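Local structure of molybdenum ABC transporter, periplasmic molybdenum-binding protein (Vibrio cholerae, 4RXL) at residues N152-L155 against A156-L159; G168-Y171 against K172-L176. The protein probably binds molybdate or tungstate in the periplasm for delivery to an ABC importer and holds a tungstate ion here. All blocks are in the same frame, centred on the assembly; numbering follows the deposited sequence.

Contact 1: residues N152-L155 against A156-L159; sequences NVRL and ALAL. With WO4 (tungstate(VI)ion), chain B.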
loop_
_atom_site.group_PDB
_atom_site.type_symbol
_atom_site.label_atom_id
_atom_site.label_comp_id
_atom_site.label_asym_id
_atom_site.label_seq_id
_atom_site.Cartn_x
_atom_site.Cartn_y
_atom_site.Cartn_z
ATOM N N ASN A 152 -3.986 -4.309 7.220
ATOM C CA ASN A 152 -3.135 -3.782 6.166
ATOM C C ASN A 152 -3.259 -4.635 4.929
ATOM O O ASN A 152 -3.843 -5.730 4.992
ATOM C CB ASN A 152 -1.678 -3.628 6.640
ATOM C CG ASN A 152 -0.991 -4.937 6.899
ATOM O OD1 ASN A 152 -0.859 -5.775 5.985
ATOM N ND2 ASN A 152 -0.481 -5.108 8.089
ATOM N N VAL A 153 -2.747 -4.112 3.815
ATOM C CA VAL A 153 -2.921 -4.768 2.538
ATOM C C VAL A 153 -2.202 -6.116 2.467
ATOM O O VAL A 153 -2.660 -7.003 1.763
ATOM C CB VAL A 153 -2.529 -3.837 1.396
ATOM C CG1 VAL A 153 -1.038 -3.666 1.263
ATOM C CG2 VAL A 153 -3.150 -4.329 0.099
ATOM N N ARG A 154 -1.101 -6.306 3.193
ATOM C CA ARG A 154 -0.427 -7.585 3.156
ATOM C C ARG A 154 -1.202 -8.672 3.885
ATOM O O ARG A 154 -1.110 -9.841 3.524
ATOM C CB ARG A 154 1.015 -7.435 3.637
ATOM C CG ARG A 154 1.874 -6.606 2.680
ATOM C CD ARG A 154 2.088 -7.300 1.343
ATOM N NE ARG A 154 2.980 -6.601 0.404
ATOM C CZ ARG A 154 4.295 -6.775 0.333
ATOM N NH1 ARG A 154 4.908 -7.617 1.154
ATOM N NH2 ARG A 154 5.007 -6.093 -0.566
ATOM N N LEU A 155 -1.990 -8.297 4.887
ATOM C CA LEU A 155 -2.836 -9.272 5.563
ATOM C C LEU A 155 -4.000 -9.662 4.658
ATOM O O LEU A 155 -4.474 -10.783 4.722
ATOM C CB LEU A 155 -3.321 -8.724 6.895
ATOM C CG LEU A 155 -2.216 -8.583 7.968
ATOM C CD1 LEU A 155 -2.724 -7.741 9.130
ATOM C CD2 LEU A 155 -1.689 -9.918 8.483
ATOM N N ALA A 156 -4.463 -8.709 3.839
ATOM C CA ALA A 156 -5.459 -9.021 2.816
ATOM C C ALA A 156 -4.870 -9.993 1.790
ATOM O O ALA A 156 -5.496 -11.002 1.440
ATOM C CB ALA A 156 -5.926 -7.746 2.128
ATOM N N LEU A 157 -3.693 -9.673 1.259
ATOM C CA LEU A 157 -2.976 -10.601 0.391
ATOM C C LEU A 157 -2.881 -12.015 0.974
ATOM O O LEU A 157 -3.187 -12.987 0.280
ATOM C CB LEU A 157 -1.573 -10.055 0.105
ATOM C CG LEU A 157 -0.642 -10.917 -0.753
ATOM C CD1 LEU A 157 -1.170 -11.031 -2.167
ATOM C CD2 LEU A 157 0.741 -10.316 -0.749
ATOM N N ALA A 158 -2.520 -12.138 2.254
ATOM C CA ALA A 158 -2.335 -13.462 2.857
ATOM C C ALA A 158 -3.618 -14.290 2.897
ATOM O O ALA A 158 -3.553 -15.510 2.833
ATOM C CB ALA A 158 -1.771 -13.325 4.259
ATOM N N LEU A 159 -4.773 -13.642 3.046
ATOM C CA LEU A 159 -6.069 -14.359 3.037
ATOM C C LEU A 159 -6.309 -15.048 1.692
ATOM O O LEU A 159 -6.836 -16.152 1.615
ATOM C CB LEU A 159 -7.241 -13.410 3.317
ATOM C CG LEU A 159 -7.446 -12.924 4.745
ATOM C CD1 LEU A 159 -8.580 -11.910 4.789
ATOM C CD2 LEU A 159 -7.698 -14.106 5.688
HETATM W W WO4 B . -1.247 -0.039 3.019
HETATM O O1 WO4 B . -1.672 -1.703 4.068
HETATM O O2 WO4 B . -2.696 0.554 1.703
HETATM O O3 WO4 B . -0.906 1.506 4.333
HETATM O O4 WO4 B . 0.449 -0.353 1.884
#
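The tungstate pocket is walled in part by the amino end of helix 153-161, at Asn152 and Val153, and the helix opens with Asn152 O accepting from Ala156 N at 3.3 Å. The i to i+4 ladder continues with Leu157 N on Val153 O at 2.9 Å, nearly straight, and Ala158 N on Arg154 O at 3.0 Å; a weaker bond from Leu159 N to Leu155 O follows.

Asn152 is the N-cap. With chi1 at 68°, its CG lies between the backbone N and the carbonyl carbon, which turns the amide back over the start of the helix. OD1 accepts from Leu155 N at 3.0 Å, the donor standing 36° out of the carbonyl plane and hence off a lone pair. A second bond to the same oxygen, from Arg154 N at 2.9 Å, is weak.

Of the amide hydrogens at this helix start, that of Val153 goes to the ligand: Val153 N lies 2.7 Å from O1 of the tungstate with an N-H...O angle of 168°. The branch Val153 CG1 also lies against O1, at 3.5 Å. On another side of the helix Arg154 and Leu157 run alongside one another, with Arg154 CD 3.9 Å from Leu157 CD2. Beyond that aliphatic contact the guanidinium forms a salt bridge with Asp174 and a hydrogen bond with Asn16.

Tungstate is also hydrogen-bonded by Ala126 N, Tyr171 OH and the hydroxyls of Ser13 and Ser40. These donors are all uncharged, and the amino end of the helix probably adds a favourable field. The Asn152 cap takes up the Leu155 amide and, weakly, that of Arg154, while Val153 N is directed at O1.

Contact 2: residues G168-Y171 against K172-L176; sequences GIVY and KTDAL. With WO4 (tungstate(VI)ion), chain B.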
loop_
_atom_site.group_PDB
_atom_site.type_symbol
_atom_site.label_atom_id
_atom_site.label_comp_id
_atom_site.label_asym_id
_atom_site.label_seq_id
_atom_site.Cartn_x
_atom_site.Cartn_y
_atom_site.Cartn_z
ATOM N N GLY A 168 -9.494 -10.892 -3.679
ATOM C CA GLY A 168 -9.076 -9.802 -2.846
ATOM C C GLY A 168 -8.638 -8.630 -3.682
ATOM O O GLY A 168 -8.391 -8.761 -4.889
ATOM N N ILE A 169 -8.545 -7.478 -3.032
ATOM C CA ILE A 169 -8.106 -6.256 -3.687
ATOM C C ILE A 169 -6.816 -5.770 -3.021
ATOM O O ILE A 169 -6.793 -5.428 -1.863
ATOM C CB ILE A 169 -9.197 -5.170 -3.705
ATOM C CG1 ILE A 169 -10.393 -5.649 -4.515
ATOM C CG2 ILE A 169 -8.638 -3.885 -4.320
ATOM C CD1 ILE A 169 -11.625 -4.786 -4.343
ATOM N N VAL A 170 -5.737 -5.747 -3.799
ATOM C CA VAL A 170 -4.439 -5.385 -3.326
ATOM C C VAL A 170 -3.777 -4.483 -4.368
ATOM O O VAL A 170 -4.366 -4.174 -5.415
ATOM C CB VAL A 170 -3.553 -6.611 -3.001
ATOM C CG1 VAL A 170 -4.168 -7.474 -1.912
ATOM C CG2 VAL A 170 -3.281 -7.421 -4.251
ATOM N N TYR A 171 -2.538 -4.068 -4.103
ATOM C CA TYR A 171 -1.784 -3.371 -5.127
ATOM C C TYR A 171 -1.122 -4.323 -6.099
ATOM O O TYR A 171 -0.866 -5.493 -5.800
ATOM C CB TYR A 171 -0.741 -2.453 -4.517
ATOM C CG TYR A 171 -1.279 -1.495 -3.494
ATOM C CD1 TYR A 171 -1.957 -0.361 -3.904
ATOM C CD2 TYR A 171 -1.060 -1.670 -2.132
ATOM C CE1 TYR A 171 -2.438 0.564 -2.966
ATOM C CE2 TYR A 171 -1.510 -0.747 -1.201
ATOM C CZ TYR A 171 -2.180 0.371 -1.633
ATOM O OH TYR A 171 -2.710 1.251 -0.754
ATOM N N LYS A 172 -0.846 -3.811 -7.292
ATOM C CA LYS A 172 -0.107 -4.512 -8.330
ATOM C C LYS A 172 1.197 -5.060 -7.772
ATOM O O LYS A 172 1.548 -6.209 -8.026
ATOM C CB LYS A 172 0.155 -3.573 -9.514
ATOM C CG LYS A 172 1.096 -4.093 -10.587
ATOM C CD LYS A 172 0.482 -5.181 -11.424
ATOM C CE LYS A 172 1.356 -5.468 -12.638
ATOM N NZ LYS A 172 1.565 -4.256 -13.490
ATOM N N THR A 173 1.890 -4.262 -6.970
ATOM C CA THR A 173 3.186 -4.680 -6.402
ATOM C C THR A 173 3.037 -5.836 -5.431
ATOM O O THR A 173 3.943 -6.656 -5.307
ATOM C CB THR A 173 3.892 -3.511 -5.718
ATOM O OG1 THR A 173 2.996 -2.970 -4.756
ATOM C CG2 THR A 173 4.307 -2.442 -6.715
ATOM N N ASP A 174 1.896 -5.946 -4.748
ATOM C CA ASP A 174 1.690 -7.052 -3.802
ATOM C C ASP A 174 1.504 -8.348 -4.595
ATOM O O ASP A 174 2.105 -9.378 -4.292
ATOM C CB ASP A 174 0.464 -6.817 -2.922
ATOM C CG ASP A 174 0.540 -5.552 -2.106
ATOM O OD1 ASP A 174 1.576 -5.286 -1.452
ATOM O OD2 ASP A 174 -0.459 -4.835 -2.112
ATOM N N ALA A 175 0.684 -8.306 -5.636
ATOM C CA ALA A 175 0.486 -9.479 -6.489
ATOM C C ALA A 175 1.785 -9.925 -7.146
ATOM O O ALA A 175 2.093 -11.131 -7.183
ATOM C CB ALA A 175 -0.579 -9.187 -7.544
ATOM N N LEU A 176 2.585 -8.957 -7.599
ATOM C CA LEU A 176 3.803 -9.243 -8.383
ATOM C C LEU A 176 4.809 -10.105 -7.617
ATOM O O LEU A 176 5.507 -10.913 -8.221
ATOM C CB LEU A 176 4.470 -7.929 -8.822
ATOM C CG LEU A 176 5.334 -7.941 -10.075
ATOM C CD1 LEU A 176 4.493 -8.244 -11.310
ATOM C CD2 LEU A 176 6.035 -6.596 -10.207
HETATM W W WO4 B . -1.247 -0.039 3.019
HETATM O O1 WO4 B . -1.672 -1.703 4.068
HETATM O O2 WO4 B . -2.696 0.554 1.703
HETATM O O3 WO4 B . -0.906 1.506 4.333
HETATM O O4 WO4 B . 0.449 -0.353 1.884
#
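Three hydrogen bonds join Tyr171, the last residue of strand 168-171, to the helix that starts at the following residue. Tyr171 N donates to Asp174 OD2 at 3.0 Å, reaching the anti side of the carboxylate. In the other direction Tyr171 O accepts from Ala175 N at 3.2 Å, almost in line with its C=O bond, and more weakly from Asp174 N at 3.0 Å. Asp174 is the third helical residue after the N-cap Tyr171, so its carboxylate accepting from the N-cap amide is one half of a capping box; the reciprocal half is missing because the tyrosine side chain goes to the ligand. Asp174 chi1, -59°, puts CG beside its own backbone N and carries OD2 back to the end of the strand.

Packing follows the same path. The phenol and the carboxylate lie side by side with their planes 52° apart, and OD2 meets the ring at its edge, 3.2 Å from Tyr171 CD2. Val170 crosses Asp174 at a slant, its CB 3.7 Å from OD2 and its CG2 4.0 Å from Asp174 CB.

The ligand takes the far end of the tyrosine. Tyr171 OH donates to O2 of the tungstate at 2.6 Å, with O2 in the plane of the ring at its edge. The N-cap side chain thus serves the anion.

The axes of the short segments 168-171 and 172-176 make an angle of 99°, an abrupt turn in the chain. Strand 168-171 pairs antiparallel with strand 78-91, to which the backbones of Gly168, Val170 and Lys172 are hydrogen-bonded. Asn84 of that strand binds the Thr173 hydroxyl. Helix 125-137 touches the Tyr171 ring through Pro125, Ala126 and Tyr129, and helix 153-161 packs on Val170 and Asp174.

Contacts 1 and 2 follow each other in the chain, centres about 9 Å apart, and touch: the Val153-Tyr171 packing lies next to the tungstate, a salt bridge farther back. The shortest of these contacts is the salt bridge, Arg154 NE to Asp174 OD1 at 2.7 Å. Asp174 thus uses one carboxylate oxygen for the helix of contact 1 and the other for the Tyr171 amide. Val153 lies at the junction: its CG2 is 3.5 Å from Asp174 OD2 and its CG1 3.8 Å from Tyr171 CE2. Residues 152-155 and 168-171 grip different ligand oxygens, O1 through a main-chain amide and O2 through a phenol. Asp174 is second-shell, bonded to the Tyr171 backbone and merely packed against Val153.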